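Local coordinates for protein putative mandelate racemase (PDB 2OX4) that binds magnesium as a member of the mandelate racemase branch of the enolase superfamily and probably acts as a lyase, perhaps a dehydratase, at residues 5-10 / 389-394; 16-21 / 347-352; 56-61 / 93-98; 319-324 / 353-358. One frame throughout, in Å; residues are numbered along the deposited sequence. Where two conformers were deposited one is given.

The four contacts trace the two-domain plan of an enolase-superfamily enzyme. Interactions 1 and 3, their centres 11 Å apart, build one body: the 5-10 / 389-394 strand pair turns I8, I10 and I392 onto helix 48-62, with I8 also meeting F98 of helix 89-110. Interaction 2 joins a loop of the N-terminal domain to the barrel domain and interaction 4 lies within the latter; their centres are 11 Å apart and a 2.7 Å salt bridge from R16 NH2 to E354 OE2 connects them. Interactions 1 and 2 are separate, with centres 26 Å apart. Interaction 2 comes nearest the metal: the Q21 side chain is about 11 Å from the bound magnesium, which E215, E241 and E267 coordinate.

Interaction 1 (5-10 / 389-394); sequences ITKIEI and YVSIEA
E9 departs from its strand with CG anti to the carbonyl carbon (chi1 -61°) and runs extended, crossing the phenol of Y389 obliquely. Its CB packs 3.8 Å from Y389 CE1. CG lies 3.4 Å from Y389 OH, and CD is equally near that oxygen. At the tip, OE2 accepts a short hydrogen bond of 2.6 Å from Y389 OH through its anti lone pair. OE2 reaches the phenol at the ring edge, in plane, whereas the carboxylate itself stands nearly upright to the ring, the planes 85° apart. Y384 OH bonds to the same OE2, so two tyrosine hydroxyls gather on one oxygen. An alanine in place of Y389 would remove the ring and its hydroxyl, and would probably leave the E9 carboxylate less firmly held, with Y384 OH still bonded to it.

The two strands that carry this pair run antiparallel in the sheet of the N-terminal domain, to which strand 387-393, from late in the chain, is added beside the first strand. I8 and I392 form a hydrogen-bonded pair, with I8 N to I392 O and I392 N to I8 O both 2.9 Å, as do I10 and V390. E9 with S391, between these two, and K7 with E393, beyond I8 and I392, are non-hydrogen-bonded pairs. T6 and K7 both face S29 on strand 24-30, a classic beta bulge. On the face of I8, I10 and I392, the CD1 atoms of I10 and I392 touch at 3.8 Å. On the other face K7 and E393 lie side by side, and one water takes a weak bond from K7 NZ while donating to E393 OE1.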
loop_
_atom_site.group_PDB
_atom_site.type_symbol
_atom_site.label_atom_id
_atom_site.label_comp_id
_atom_site.label_asym_id
_atom_site.label_seq_id
_atom_site.Cartn_x
_atom_site.Cartn_y
_atom_site.Cartn_z
ATOM N N ILE C 5 13.351 18.871 44.200
ATOM C CA ILE C 5 11.946 18.806 44.635
ATOM C C ILE C 5 11.833 18.243 46.051
ATOM O O ILE C 5 12.369 17.170 46.347
ATOM C CB ILE C 5 11.108 17.961 43.638
ATOM C CG1 ILE C 5 11.137 18.619 42.253
ATOM C CG2 ILE C 5 9.676 17.769 44.140
ATOM C CD1 ILE C 5 10.652 17.676 41.120
ATOM N N THR C 6 11.140 18.976 46.919
ATOM C CA THR C 6 11.012 18.599 48.330
ATOM C C THR C 6 9.574 18.328 48.751
ATOM O O THR C 6 9.333 17.641 49.750
ATOM C CB THR C 6 11.567 19.698 49.262
ATOM O OG1 THR C 6 10.990 20.962 48.900
ATOM C CG2 THR C 6 13.085 19.766 49.170
ATOM N N LYS C 7 8.614 18.881 48.009
ATOM C CA LYS C 7 7.209 18.709 48.349
ATOM C C LYS C 7 6.350 18.777 47.093
ATOM O O LYS C 7 6.658 19.523 46.155
ATOM C CB LYS C 7 6.743 19.794 49.333
ATOM C CG LYS C 7 5.428 19.465 50.011
ATOM C CD LYS C 7 4.741 20.709 50.551
ATOM C CE LYS C 7 5.436 21.250 51.771
ATOM N NZ LYS C 7 4.656 22.347 52.404
ATOM N N ILE C 8 5.291 17.984 47.087
ATOM C CA ILE C 8 4.334 17.956 45.993
ATOM C C ILE C 8 2.950 17.976 46.627
ATOM O O ILE C 8 2.635 17.149 47.481
ATOM C CB ILE C 8 4.533 16.705 45.107
ATOM C CG1 ILE C 8 5.826 16.835 44.293
ATOM C CG2 ILE C 8 3.319 16.494 44.159
ATOM C CD1 ILE C 8 6.296 15.535 43.677
ATOM N N GLU C 9 2.130 18.939 46.211
ATOM C CA GLU C 9 0.785 19.059 46.743
ATOM C C GLU C 9 -0.226 18.955 45.629
ATOM O O GLU C 9 -0.068 19.588 44.593
ATOM C CB GLU C 9 0.612 20.398 47.450
ATOM C CG GLU C 9 1.553 20.587 48.624
ATOM C CD GLU C 9 1.560 22.036 49.099
ATOM O OE1 GLU C 9 2.317 22.850 48.533
ATOM O OE2 GLU C 9 0.790 22.362 50.019
ATOM N N ILE C 10 -1.270 18.159 45.838
ATOM C CA ILE C 10 -2.240 17.914 44.767
ATOM C C ILE C 10 -3.625 18.331 45.239
ATOM O O ILE C 10 -4.068 17.909 46.303
ATOM C CB ILE C 10 -2.245 16.421 44.321
ATOM C CG1 ILE C 10 -0.855 16.009 43.836
ATOM C CG2 ILE C 10 -3.289 16.175 43.224
ATOM C CD1 ILE C 10 -0.494 14.602 44.242
ATOM N N TYR C 389 -7.195 17.323 49.221
ATOM C CA TYR C 389 -5.791 17.753 49.286
ATOM C C TYR C 389 -4.896 16.578 49.664
ATOM O O TYR C 389 -5.169 15.877 50.633
ATOM C CB TYR C 389 -5.639 18.876 50.323
ATOM C CG TYR C 389 -4.213 19.305 50.617
ATOM C CD1 TYR C 389 -3.527 20.161 49.752
ATOM C CD2 TYR C 389 -3.556 18.874 51.771
ATOM C CE1 TYR C 389 -2.224 20.563 50.027
ATOM C CE2 TYR C 389 -2.258 19.273 52.050
ATOM C CZ TYR C 389 -1.601 20.124 51.180
ATOM O OH TYR C 389 -0.312 20.524 51.459
ATOM N N VAL C 390 -3.830 16.369 48.900
ATOM C CA VAL C 390 -2.815 15.363 49.240
ATOM C C VAL C 390 -1.431 16.001 49.161
ATOM O O VAL C 390 -1.136 16.739 48.221
ATOM C CB VAL C 390 -2.901 14.105 48.315
ATOM C CG1 VAL C 390 -1.753 13.131 48.602
ATOM C CG2 VAL C 390 -4.250 13.390 48.484
ATOM N N SER C 391 -0.598 15.729 50.164
ATOM C CA SER C 391 0.749 16.275 50.244
ATOM C C SER C 391 1.697 15.083 50.279
ATOM O O SER C 391 1.424 14.086 50.954
ATOM C CB SER C 391 0.891 17.095 51.535
ATOM O OG SER C 391 2.141 17.760 51.604
ATOM N N ILE C 392 2.789 15.172 49.529
ATOM C CA ILE C 392 3.861 14.176 49.578
ATOM C C ILE C 392 5.170 14.923 49.780
ATOM O O ILE C 392 5.500 15.811 49.001
ATOM C CB ILE C 392 3.957 13.366 48.253
ATOM C CG1 ILE C 392 2.668 12.575 47.987
ATOM C CG2 ILE C 392 5.164 12.422 48.279
ATOM C CD1 ILE C 392 1.721 13.236 47.012
ATOM N N GLU C 393 5.927 14.575 50.816
ATOM C CA GLU C 393 7.187 15.284 51.037
ATOM C C GLU C 393 8.436 14.475 51.338
ATOM O O GLU C 393 8.373 13.267 51.566
ATOM C CB GLU C 393 7.042 16.487 51.973
ATOM C CG GLU C 393 6.338 16.226 53.277
ATOM C CD GLU C 393 5.987 17.516 53.987
ATOM O OE1 GLU C 393 6.860 18.408 54.056
ATOM O OE2 GLU C 393 4.841 17.645 54.470
ATOM N N ALA C 394 9.572 15.170 51.294
ATOM C CA ALA C 394 10.874 14.595 51.577
ATOM C C ALA C 394 11.043 14.313 53.076
ATOM O O ALA C 394 10.666 15.131 53.923
ATOM C CB ALA C 394 11.969 15.534 51.075
HETATM O O HOH W 1 5.906 20.776 54.999
#

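Interaction 2 (16-21 / 347-352); sequences RPQSGQ and TLLPEY
E351 OE1 is gripped by two protein donors, the backbone N and the side-chain OG of S19, each 2.8 Å away. S19 N comes in on the syn lone pair, while S19 OG meets OE1 nearly along its C-O axis. The companion oxygen OE2 accepts Q18 N at 2.7 Å, also on its syn lone pair, and a water. The carboxylate thus takes the successive backbone N-H groups of Q18 and S19, where the loop after the first strand of the N-terminal domain has helical torsions without regular helical bonds, and fastens that loop to the barrel domain. As in relatives, where a loop of the N-terminal domain closes over the active site, this one probably lies near its mouth; the Q21 side chain is about 10 Å from that of E267, a magnesium ligand.

E351 reaches its partners from the crowded chi1 position (58°), with CG between the backbone N and the carbonyl carbon, and extends beyond it. R16 slides past it in the opposite direction, its chain bent so that NH2 bonds E351 O at 2.9 Å, the acceptor lying in the guanidinium plane. R16 NH2 also forms a salt bridge with E354, so its charge is probably balanced there. The water on OE2 also accepts from Q18 NE2 and E351 N, while the Q18 amide bonds to R141 N and K139 O. The Y352 ring has S19 OG at its edge, and Y352 OH donates to Q21 OE1 at 2.8 Å, in the carbonyl plane on a lone pair, at a C=O...O angle of 143°.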
loop_
_atom_site.group_PDB
_atom_site.type_symbol
_atom_site.label_atom_id
_atom_site.label_comp_id
_atom_site.label_asym_id
_atom_site.label_seq_id
_atom_site.Cartn_x
_atom_site.Cartn_y
_atom_site.Cartn_z
ATOM N N ARG C 16 -17.375 22.359 41.103
ATOM C CA ARG C 16 -17.734 23.716 40.706
ATOM C C ARG C 16 -19.241 23.749 40.417
ATOM O O ARG C 16 -19.724 22.978 39.597
ATOM C CB ARG C 16 -16.904 24.161 39.488
ATOM C CG ARG C 16 -15.361 23.964 39.611
ATOM C CD ARG C 16 -14.695 24.906 40.611
ATOM N NE ARG C 16 -15.009 24.542 41.989
ATOM C CZ ARG C 16 -15.012 25.392 43.012
ATOM N NH1 ARG C 16 -15.318 24.960 44.229
ATOM N NH2 ARG C 16 -14.708 26.669 42.818
ATOM N N PRO C 17 -19.995 24.604 41.135
ATOM C CA PRO C 17 -21.474 24.560 41.149
ATOM C C PRO C 17 -22.166 24.597 39.780
ATOM O O PRO C 17 -22.975 23.711 39.481
ATOM C CB PRO C 17 -21.864 25.801 41.966
ATOM C CG PRO C 17 -20.659 26.156 42.751
ATOM C CD PRO C 17 -19.457 25.664 42.011
ATOM N N GLN C 18 -21.867 25.608 38.966
ATOM C CA GLN C 18 -22.554 25.793 37.685
ATOM C C GLN C 18 -22.163 24.738 36.647
ATOM O O GLN C 18 -23.017 24.210 35.926
ATOM C CB GLN C 18 -22.252 27.173 37.117
ATOM C CG GLN C 18 -22.969 28.305 37.806
ATOM C CD GLN C 18 -23.083 29.505 36.900
ATOM O OE1 GLN C 18 -23.961 29.562 36.043
ATOM N NE2 GLN C 18 -22.172 30.460 37.062
ATOM N N SER C 19 -20.868 24.442 36.575
ATOM C CA SER C 19 -20.325 23.583 35.521
ATOM C C SER C 19 -20.312 22.111 35.928
ATOM O O SER C 19 -20.307 21.227 35.072
ATOM C CB SER C 19 -18.923 24.047 35.106
ATOM O OG SER C 19 -17.992 23.896 36.172
ATOM N N GLY C 20 -20.308 21.854 37.236
ATOM C CA GLY C 20 -20.272 20.498 37.767
ATOM C C GLY C 20 -18.886 19.886 37.721
ATOM O O GLY C 20 -18.720 18.718 38.042
ATOM N N GLN C 21 -17.896 20.687 37.335
ATOM C CA GLN C 21 -16.554 20.186 37.019
ATOM C C GLN C 21 -15.656 20.175 38.249
ATOM O O GLN C 21 -16.013 20.748 39.271
ATOM C CB GLN C 21 -15.951 21.029 35.902
ATOM C CG GLN C 21 -16.692 20.833 34.582
ATOM C CD GLN C 21 -16.293 21.813 33.503
ATOM O OE1 GLN C 21 -15.340 22.567 33.654
ATOM N NE2 GLN C 21 -17.029 21.802 32.396
ATOM N N THR C 347 -14.405 29.922 31.859
ATOM C CA THR C 347 -13.482 30.872 32.500
ATOM C C THR C 347 -14.192 32.166 32.888
ATOM O O THR C 347 -13.657 32.974 33.656
ATOM C CB THR C 347 -12.274 31.227 31.589
ATOM O OG1 THR C 347 -12.709 32.073 30.519
ATOM C CG2 THR C 347 -11.636 29.971 31.010
ATOM N N LEU C 348 -15.391 32.349 32.345
ATOM C CA LEU C 348 -16.235 33.499 32.664
ATOM C C LEU C 348 -17.068 33.331 33.948
ATOM O O LEU C 348 -17.687 34.288 34.421
ATOM C CB LEU C 348 -17.124 33.858 31.462
ATOM C CG LEU C 348 -16.417 33.906 30.093
ATOM C CD1 LEU C 348 -17.396 33.815 28.934
ATOM C CD2 LEU C 348 -15.499 35.119 29.941
ATOM N N LEU C 349 -17.069 32.128 34.517
ATOM C CA LEU C 349 -17.859 31.843 35.718
ATOM C C LEU C 349 -17.032 32.117 36.979
ATOM O O LEU C 349 -15.824 31.863 36.990
ATOM C CB LEU C 349 -18.361 30.392 35.705
ATOM C CG LEU C 349 -18.844 29.772 34.385
ATOM C CD1 LEU C 349 -18.994 28.267 34.535
ATOM C CD2 LEU C 349 -20.155 30.394 33.902
ATOM N N PRO C 350 -17.672 32.648 38.045
ATOM C CA PRO C 350 -17.007 32.904 39.342
ATOM C C PRO C 350 -16.374 31.674 40.032
ATOM O O PRO C 350 -15.411 31.825 40.790
ATOM C CB PRO C 350 -18.141 33.460 40.210
ATOM C CG PRO C 350 -19.133 34.020 39.230
ATOM C CD PRO C 350 -19.085 33.078 38.063
ATOM N N GLU C 351 -16.911 30.478 39.784
ATOM C CA GLU C 351 -16.334 29.245 40.354
ATOM C C GLU C 351 -14.934 28.953 39.800
ATOM O O GLU C 351 -14.117 28.294 40.454
ATOM C CB GLU C 351 -17.239 28.047 40.086
ATOM C CG GLU C 351 -17.542 27.776 38.603
ATOM C CD GLU C 351 -18.838 27.029 38.436
ATOM O OE1 GLU C 351 -18.896 26.096 37.606
ATOM O OE2 GLU C 351 -19.796 27.365 39.162
ATOM N N TYR C 352 -14.673 29.437 38.591
ATOM C CA TYR C 352 -13.341 29.327 38.001
ATOM C C TYR C 352 -12.439 30.520 38.337
ATOM O O TYR C 352 -11.266 30.336 38.671
ATOM C CB TYR C 352 -13.422 29.026 36.499
ATOM C CG TYR C 352 -13.460 27.532 36.215
ATOM C CD1 TYR C 352 -14.663 26.869 35.960
ATOM C CD2 TYR C 352 -12.286 26.778 36.242
ATOM C CE1 TYR C 352 -14.685 25.482 35.718
ATOM C CE2 TYR C 352 -12.297 25.413 36.005
ATOM C CZ TYR C 352 -13.492 24.767 35.746
ATOM O OH TYR C 352 -13.470 23.404 35.513
HETATM O O HOH W 2 -20.047 29.962 39.120
#

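Interaction 3 (56-61 / 93-98); sequences KDYAAL and SGISAF
Aromatic packing against backbone comes first. Y58, with CG anti to the carbonyl carbon (chi1 -72°), drives the edge of its ring into helix 89-110 where G94 has no side chain. Its CE1 lies 3.5 Å from I95 N and 3.7 Å from G94 C, both near the plane of the ring. A CB at G94 would fall 2.6 Å from Y58 CE1, a clash, so with the tyrosine placed this way a side chain at G94 could not be fitted without a shift.

Apolar side-chain contacts flank this edge. Y58 CE1 meets I95 CG1 at 3.8 Å, and further back along the same side chain Y58 CB rests 3.7 Å from F98 CE1. The tip of the F98 ring continues to A59, CZ lying 4.3 Å from A59 CB.

No hydrogen bond joins the two segments, but the polar end of Y58 is satisfied close by: its OH bonds to I91 O, a turn earlier on the helix it packs against, which is likely to help set how far the ring reaches.

The two segments cross at -58° with axes 10.1 Å apart. On the outer side K56 and D57 bond to S49 of the second subunit, and V46 of that subunit packs on Y58, placing this helix pair of the N-terminal domain at a subunit boundary. Helix 70-79 closes in through L77, which touches both Y58 and I95, while strand 24-30 packs against F98 through V26 and V28.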
loop_
_atom_site.group_PDB
_atom_site.type_symbol
_atom_site.label_atom_id
_atom_site.label_comp_id
_atom_site.label_asym_id
_atom_site.label_seq_id
_atom_site.Cartn_x
_atom_site.Cartn_y
_atom_site.Cartn_z
ATOM N N LYS C 56 -0.496 11.521 42.660
ATOM C CA LYS C 56 -0.019 10.974 43.926
ATOM C C LYS C 56 1.008 9.856 43.703
ATOM O O LYS C 56 2.040 9.808 44.373
ATOM C CB LYS C 56 -1.209 10.488 44.769
ATOM C CG LYS C 56 -0.845 9.747 46.058
ATOM C CD LYS C 56 -2.093 9.225 46.771
ATOM C CE LYS C 56 -1.733 8.104 47.745
ATOM N NZ LYS C 56 -2.170 6.736 47.293
ATOM N N ASP C 57 0.739 8.968 42.750
ATOM C CA ASP C 57 1.650 7.843 42.521
ATOM C C ASP C 57 2.974 8.285 41.902
ATOM O O ASP C 57 4.047 7.821 42.314
ATOM C CB ASP C 57 0.977 6.788 41.653
ATOM C CG ASP C 57 -0.052 5.974 42.429
ATOM O OD1 ASP C 57 -0.076 6.036 43.678
ATOM O OD2 ASP C 57 -0.852 5.282 41.786
ATOM N N TYR C 58 2.896 9.186 40.928
ATOM C CA TYR C 58 4.111 9.692 40.271
ATOM C C TYR C 58 4.969 10.498 41.235
ATOM O O TYR C 58 6.196 10.532 41.096
ATOM C CB TYR C 58 3.794 10.569 39.060
ATOM C CG TYR C 58 3.264 9.848 37.833
ATOM C CD1 TYR C 58 2.807 10.574 36.728
ATOM C CD2 TYR C 58 3.216 8.451 37.769
ATOM C CE1 TYR C 58 2.321 9.939 35.590
ATOM C CE2 TYR C 58 2.722 7.811 36.638
ATOM C CZ TYR C 58 2.282 8.554 35.556
ATOM O OH TYR C 58 1.789 7.918 34.433
ATOM N N ALA C 59 4.314 11.141 42.203
ATOM C CA ALA C 59 4.991 12.038 43.158
ATOM C C ALA C 59 6.130 11.325 43.876
ATOM O O ALA C 59 7.199 11.906 44.089
ATOM C CB ALA C 59 3.988 12.626 44.176
ATOM N N ALA C 60 5.921 10.047 44.197
ATOM C CA ALA C 60 6.966 9.227 44.807
ATOM C C ALA C 60 8.265 9.135 44.000
ATOM O O ALA C 60 9.343 9.019 44.575
ATOM C CB ALA C 60 6.438 7.839 45.142
ATOM N N LEU C 61 8.164 9.194 42.674
ATOM C CA LEU C 61 9.331 9.094 41.800
ATOM C C LEU C 61 10.023 10.441 41.620
ATOM O O LEU C 61 11.133 10.505 41.081
ATOM C CB LEU C 61 8.932 8.539 40.424
ATOM C CG LEU C 61 8.805 7.016 40.234
ATOM C CD1 LEU C 61 7.889 6.353 41.259
ATOM C CD2 LEU C 61 8.322 6.715 38.829
ATOM N N SER C 93 -1.839 12.521 31.444
ATOM C CA SER C 93 -2.242 13.681 32.258
ATOM C C SER C 93 -1.307 13.895 33.442
ATOM O O SER C 93 -1.002 15.028 33.808
ATOM C CB SER C 93 -3.672 13.518 32.782
ATOM O OG SER C 93 -4.620 13.647 31.744
ATOM N N GLY C 94 -0.864 12.793 34.051
ATOM C CA GLY C 94 0.042 12.866 35.197
ATOM C C GLY C 94 1.410 13.399 34.803
ATOM O O GLY C 94 1.951 14.287 35.454
ATOM N N ILE C 95 1.960 12.869 33.718
ATOM C CA ILE C 95 3.199 13.411 33.142
ATOM C C ILE C 95 3.039 14.906 32.815
ATOM O O ILE C 95 3.904 15.716 33.168
ATOM C CB ILE C 95 3.653 12.602 31.904
ATOM C CG1 ILE C 95 3.826 11.125 32.279
ATOM C CG2 ILE C 95 4.965 13.143 31.384
ATOM C CD1 ILE C 95 4.422 10.227 31.131
ATOM N N SER C 96 1.903 15.257 32.211
ATOM C CA SER C 96 1.620 16.621 31.742
ATOM C C SER C 96 1.671 17.622 32.890
ATOM O O SER C 96 2.315 18.671 32.774
ATOM C CB SER C 96 0.228 16.702 31.119
ATOM O OG SER C 96 0.097 15.861 29.984
ATOM N N ALA C 97 0.975 17.307 33.985
ATOM C CA ALA C 97 0.783 18.299 35.047
ATOM C C ALA C 97 2.113 18.619 35.705
ATOM O O ALA C 97 2.454 19.792 35.923
ATOM C CB ALA C 97 -0.260 17.833 36.068
ATOM N N PHE C 98 2.893 17.579 35.974
ATOM C CA PHE C 98 4.230 17.752 36.505
ATOM C C PHE C 98 5.129 18.548 35.566
ATOM O O PHE C 98 5.821 19.474 35.999
ATOM C CB PHE C 98 4.836 16.393 36.879
ATOM C CG PHE C 98 4.329 15.869 38.192
ATOM C CD1 PHE C 98 3.584 14.706 38.255
ATOM C CD2 PHE C 98 4.580 16.578 39.368
ATOM C CE1 PHE C 98 3.123 14.231 39.485
ATOM C CE2 PHE C 98 4.121 16.105 40.603
ATOM C CZ PHE C 98 3.389 14.941 40.658
#

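Interaction 4 (319-324 / 353-358); sequences AGTGVA and EELCVH
The H358 imidazole carries the methyl CG1 of its neighbour V357 on one face, 3.9 Å above the plane and over the ring centre. The contact between the segments lies deeper and is made by sulfur and methyl groups. C356, with SG anti to the carbonyl carbon, points its sulfur at the start of helix 322-333, 3.6 Å from G322 N and 3.7 Å from V323 N; V323 CG2 approaches the same sulfur at 4.1 Å. No hydrogen bond crosses between the segments, but the sulfur sits where the helix end would probably polarise it. Beside it T321 and L355 cross at about a right angle, T321 CG2 touching L355 CD1 at 3.7 Å.

T321 holds OG1 in the crowded chi1 position (81°), from which it accepts V323 N at 3.0 Å and also bonds to E39 OE1. An alanine here would remove the capping hydroxyl and the methyl on L355, and would probably loosen the start of the helix and its tie to E39. The arrangement is a threonine N-cap at the start of helix 322-333 of the barrel domain, packed against the type I turn E353-C356; E39 on strand 35-40 links it to the N-terminal domain.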
loop_
_atom_site.group_PDB
_atom_site.type_symbol
_atom_site.label_atom_id
_atom_site.label_comp_id
_atom_site.label_asym_id
_atom_site.label_seq_id
_atom_site.Cartn_x
_atom_site.Cartn_y
_atom_site.Cartn_z
ATOM N N ALA C 319 -9.454 24.133 28.578
ATOM C CA ALA C 319 -10.754 23.920 29.234
ATOM C C ALA C 319 -10.594 23.535 30.689
ATOM O O ALA C 319 -11.151 22.526 31.138
ATOM C CB ALA C 319 -11.588 22.864 28.491
ATOM N N GLY C 320 -9.830 24.337 31.426
ATOM C CA GLY C 320 -9.800 24.234 32.886
ATOM C C GLY C 320 -9.538 25.589 33.517
ATOM O O GLY C 320 -10.095 26.603 33.078
ATOM N N THR C 321 -8.670 25.607 34.527
ATOM C CA THR C 321 -8.424 26.819 35.311
ATOM C C THR C 321 -7.470 27.771 34.612
ATOM O O THR C 321 -6.974 27.494 33.499
ATOM C CB THR C 321 -7.830 26.518 36.711
ATOM O OG1 THR C 321 -6.418 26.284 36.602
ATOM C CG2 THR C 321 -8.514 25.341 37.393
ATOM N N GLY C 322 -7.200 28.884 35.293
ATOM C CA GLY C 322 -6.228 29.877 34.837
ATOM C C GLY C 322 -4.789 29.383 34.781
ATOM O O GLY C 322 -3.962 29.988 34.098
ATOM N N VAL C 323 -4.481 28.300 35.499
ATOM C CA VAL C 323 -3.183 27.631 35.354
ATOM C C VAL C 323 -3.053 27.060 33.941
ATOM O O VAL C 323 -2.120 27.412 33.229
ATOM C CB VAL C 323 -2.951 26.535 36.438
ATOM C CG1 VAL C 323 -1.642 25.762 36.172
ATOM C CG2 VAL C 323 -2.888 27.183 37.843
ATOM N N ALA C 324 -4.002 26.207 33.547
ATOM C CA ALA C 324 -4.070 25.700 32.172
ATOM C C ALA C 324 -4.057 26.816 31.132
ATOM O O ALA C 324 -3.333 26.740 30.131
ATOM C CB ALA C 324 -5.304 24.818 31.990
ATOM N N GLU C 353 -12.989 31.733 38.296
ATOM C CA GLU C 353 -12.228 32.935 38.679
ATOM C C GLU C 353 -11.561 32.888 40.059
ATOM O O GLU C 353 -10.461 33.397 40.222
ATOM C CB GLU C 353 -13.078 34.204 38.549
ATOM C CG GLU C 353 -13.557 34.482 37.136
ATOM C CD GLU C 353 -14.695 35.497 37.079
ATOM O OE1 GLU C 353 -14.470 36.672 37.450
ATOM O OE2 GLU C 353 -15.812 35.117 36.653
ATOM N N GLU C 354 -12.221 32.288 41.052
ATOM C CA GLU C 354 -11.718 32.307 42.438
ATOM C C GLU C 354 -10.493 31.413 42.682
ATOM O O GLU C 354 -9.868 31.463 43.752
ATOM C CB GLU C 354 -12.831 31.934 43.420
ATOM C CG GLU C 354 -13.309 30.483 43.296
ATOM C CD GLU C 354 -14.379 30.114 44.324
ATOM O OE1 GLU C 354 -14.672 30.934 45.221
ATOM O OE2 GLU C 354 -14.930 28.993 44.240
ATOM N N LEU C 355 -10.155 30.598 41.685
ATOM C CA LEU C 355 -9.127 29.572 41.838
ATOM C C LEU C 355 -7.713 30.095 41.630
ATOM O O LEU C 355 -6.757 29.498 42.134
ATOM C CB LEU C 355 -9.391 28.400 40.882
ATOM C CG LEU C 355 -10.738 27.694 41.040
ATOM C CD1 LEU C 355 -10.886 26.593 39.993
ATOM C CD2 LEU C 355 -10.879 27.131 42.448
ATOM N N CYS C 356 -7.578 31.193 40.882
ATOM C CA CYS C 356 -6.262 31.710 40.506
ATOM C C CYS C 356 -6.076 33.190 40.815
ATOM O O CYS C 356 -7.033 33.968 40.799
ATOM C CB CYS C 356 -6.000 31.490 39.010
ATOM S SG CYS C 356 -5.971 29.760 38.513
ATOM N N VAL C 357 -4.823 33.567 41.057
ATOM C CA VAL C 357 -4.435 34.941 41.368
ATOM C C VAL C 357 -4.687 35.933 40.222
ATOM O O VAL C 357 -5.237 37.018 40.455
ATOM C CB VAL C 357 -2.965 34.996 41.864
ATOM C CG1 VAL C 357 -2.483 36.430 42.035
ATOM C CG2 VAL C 357 -2.827 34.235 43.179
ATOM N N HIS C 358 -4.302 35.559 38.994
ATOM C CA HIS C 358 -4.526 36.405 37.808
ATOM C C HIS C 358 -5.643 35.860 36.939
ATOM O O HIS C 358 -5.721 34.659 36.704
ATOM C CB HIS C 358 -3.255 36.521 36.967
ATOM C CG HIS C 358 -2.038 36.866 37.761
ATOM N ND1 HIS C 358 -1.828 38.121 38.292
ATOM C CD2 HIS C 358 -0.980 36.113 38.142
ATOM C CE1 HIS C 358 -0.686 38.130 38.952
ATOM N NE2 HIS C 358 -0.148 36.927 38.874
#